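Local coordinates for protein of unknown function with a Fic domain (Bacteroides thetaiotaomicron VPI-5482, PDB 3CUC) that is of unknown function but belongs to the Fic/DOC family and has a mainly helical fold, at residues N39-L43 with V220-K226. Sequence-based numbering, arbitrary orientation.
Sequences NSNHL and VIHSEDK
Asn39, on helix 22-42, and Leu43, four residues on, pack against the loop that leads into helix 226-240 of this helical Fic-domain protein. Asn39 carries the polar part of the contact. Its CG lies anti to its own carbonyl carbon (chi1 -76°), and the amide extends toward the loop. OD1 accepts a nearly straight hydrogen bond from Ser223 N (3.0 Å, 168° at the hydrogen). The donor is tilted 30° from the carbonyl plane. ND2 donates to the backbone O of Glu35, one turn earlier in the same helix. Both ends of the buried amide are thus bonded, which sets its rotation. ND2 also lies 3.5 Å from Val220 CG1. That methyl also covers one face of the His222 ring, over its centre. The His222 imidazole and the Asn39 amide meet with their planes 71° apart. Leu43 supplies the apolar part. Its CD1 meets Ile221 O and lies 4.3 Å from Ile221 CG2. CD2 reaches Ser223 CA and the start of the Lys226 side chain, while CG rests on Ser223 CB. Tyr229 of helix 226-240 and Arg204 of helix 199-213 also touch Leu43. Ser223 OG lies 3.7 Å from His42 CD2, oblique to the ring. The His42 ring stacks with that of Tyr38. Lys226 is fully extended, with CG anti to its backbone N, and runs past Leu43 in the opposite direction. Its NZ ends 2.8 Å from Leu43 O, donating a hydrogen bond to that carbonyl.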
loop_
_atom_site.group_PDB
_atom_site.type_symbol
_atom_site.label_atom_id
_atom_site.label_comp_id
_atom_site.label_asym_id
_atom_site.label_seq_id
_atom_site.Cartn_x
_atom_site.Cartn_y
_atom_site.Cartn_z
ATOM N N ASN A 39 -2.921 -3.399 10.301
ATOM C CA ASN A 39 -4.067 -3.358 9.406
ATOM C C ASN A 39 -3.814 -3.989 8.042
ATOM O O ASN A 39 -4.643 -4.752 7.551
ATOM C CB ASN A 39 -4.562 -1.924 9.243
ATOM C CG ASN A 39 -5.337 -1.430 10.456
ATOM O OD1 ASN A 39 -6.491 -1.804 10.654
ATOM N ND2 ASN A 39 -4.714 -0.570 11.257
ATOM N N SER A 40 -2.676 -3.687 7.430
ATOM C CA SER A 40 -2.407 -4.177 6.080
ATOM C C SER A 40 -2.356 -5.703 6.080
ATOM O O SER A 40 -2.829 -6.337 5.145
ATOM C CB SER A 40 -1.118 -3.560 5.511
ATOM O OG SER A 40 -0.910 -3.898 4.145
ATOM N N ASN A 41 -1.813 -6.289 7.144
ATOM C CA ASN A 41 -1.783 -7.747 7.285
ATOM C C ASN A 41 -3.121 -8.331 7.744
ATOM O O ASN A 41 -3.503 -9.426 7.335
ATOM C CB ASN A 41 -0.671 -8.174 8.247
ATOM C CG ASN A 41 0.711 -8.030 7.645
ATOM O OD1 ASN A 41 1.421 -7.069 7.932
ATOM N ND2 ASN A 41 1.100 -8.986 6.802
ATOM N N HIS A 42 -3.838 -7.600 8.586
ATOM C CA HIS A 42 -5.140 -8.067 9.050
ATOM C C HIS A 42 -6.138 -8.152 7.896
ATOM O O HIS A 42 -6.957 -9.063 7.860
ATOM C CB HIS A 42 -5.690 -7.172 10.158
ATOM C CG HIS A 42 -6.399 -7.927 11.234
ATOM N ND1 HIS A 42 -5.734 -8.487 12.302
ATOM C CD2 HIS A 42 -7.706 -8.228 11.404
ATOM C CE1 HIS A 42 -6.602 -9.095 13.088
ATOM N NE2 HIS A 42 -7.807 -8.949 12.569
ATOM N N LEU A 43 -6.056 -7.207 6.960
ATOM C CA LEU A 43 -6.884 -7.227 5.746
ATOM C C LEU A 43 -6.771 -8.555 4.973
ATOM O O LEU A 43 -7.717 -8.974 4.312
ATOM C CB LEU A 43 -6.515 -6.050 4.816
ATOM C CG LEU A 43 -7.085 -4.658 5.122
ATOM C CD1 LEU A 43 -6.236 -3.583 4.466
ATOM C CD2 LEU A 43 -8.536 -4.551 4.662
ATOM N N VAL A 220 -3.061 4.576 6.264
ATOM C CA VAL A 220 -3.461 3.262 6.752
ATOM C C VAL A 220 -4.877 2.950 6.274
ATOM O O VAL A 220 -5.840 3.570 6.731
ATOM C CB VAL A 220 -3.467 3.216 8.300
ATOM C CG1 VAL A 220 -3.972 1.864 8.785
ATOM C CG2 VAL A 220 -2.094 3.499 8.855
ATOM N N ILE A 221 -5.016 2.003 5.352
ATOM C CA ILE A 221 -6.345 1.485 5.033
ATOM C C ILE A 221 -6.695 0.527 6.168
ATOM O O ILE A 221 -6.014 -0.482 6.354
ATOM C CB ILE A 221 -6.394 0.776 3.674
ATOM C CG1 ILE A 221 -6.009 1.751 2.557
ATOM C CG2 ILE A 221 -7.794 0.244 3.419
ATOM C CD1 ILE A 221 -5.820 1.087 1.218
ATOM N N HIS A 222 -7.719 0.877 6.949
ATOM C CA HIS A 222 -8.056 0.135 8.170
ATOM C C HIS A 222 -8.852 -1.116 7.841
ATOM O O HIS A 222 -9.782 -1.053 7.039
ATOM C CB HIS A 222 -8.850 1.016 9.135
ATOM C CG HIS A 222 -8.043 2.123 9.732
ATOM N ND1 HIS A 222 -7.426 2.015 10.960
ATOM C CD2 HIS A 222 -7.731 3.353 9.262
ATOM C CE1 HIS A 222 -6.773 3.133 11.224
ATOM N NE2 HIS A 222 -6.942 3.961 10.209
ATOM N N SER A 223 -8.498 -2.245 8.462
ATOM C CA SER A 223 -9.158 -3.524 8.144
ATOM C C SER A 223 -10.624 -3.573 8.596
ATOM O O SER A 223 -11.413 -4.351 8.062
ATOM C CB SER A 223 -8.382 -4.725 8.709
ATOM O OG SER A 223 -8.673 -4.943 10.077
ATOM N N GLU A 224 -10.995 -2.741 9.567
ATOM C CA GLU A 224 -12.406 -2.577 9.923
ATOM C C GLU A 224 -13.231 -2.016 8.769
ATOM O O GLU A 224 -14.435 -2.212 8.722
ATOM C CB GLU A 224 -12.547 -1.689 11.157
ATOM C CG GLU A 224 -12.064 -2.392 12.419
ATOM C CD GLU A 224 -11.879 -1.456 13.592
ATOM O OE1 GLU A 224 -11.045 -0.522 13.493
ATOM O OE2 GLU A 224 -12.555 -1.671 14.622
ATOM N N ASP A 225 -12.577 -1.335 7.832
ATOM C CA ASP A 225 -13.252 -0.742 6.679
ATOM C C ASP A 225 -13.082 -1.591 5.403
ATOM O O ASP A 225 -13.231 -1.077 4.287
ATOM C CB ASP A 225 -12.702 0.678 6.457
ATOM C CG ASP A 225 -13.638 1.554 5.644
ATOM O OD1 ASP A 225 -14.858 1.534 5.917
ATOM O OD2 ASP A 225 -13.153 2.269 4.741
ATOM N N LYS A 226 -12.790 -2.882 5.573
ATOM C CA LYS A 226 -12.434 -3.769 4.455
ATOM C C LYS A 226 -13.501 -3.861 3.377
ATOM O O LYS A 226 -13.193 -3.811 2.187
ATOM C CB LYS A 226 -12.123 -5.186 4.961
ATOM C CG LYS A 226 -11.777 -6.204 3.858
ATOM C CD LYS A 226 -11.216 -7.508 4.439
ATOM C CE LYS A 226 -10.829 -8.489 3.338
ATOM N NZ LYS A 226 -10.380 -9.804 3.871
#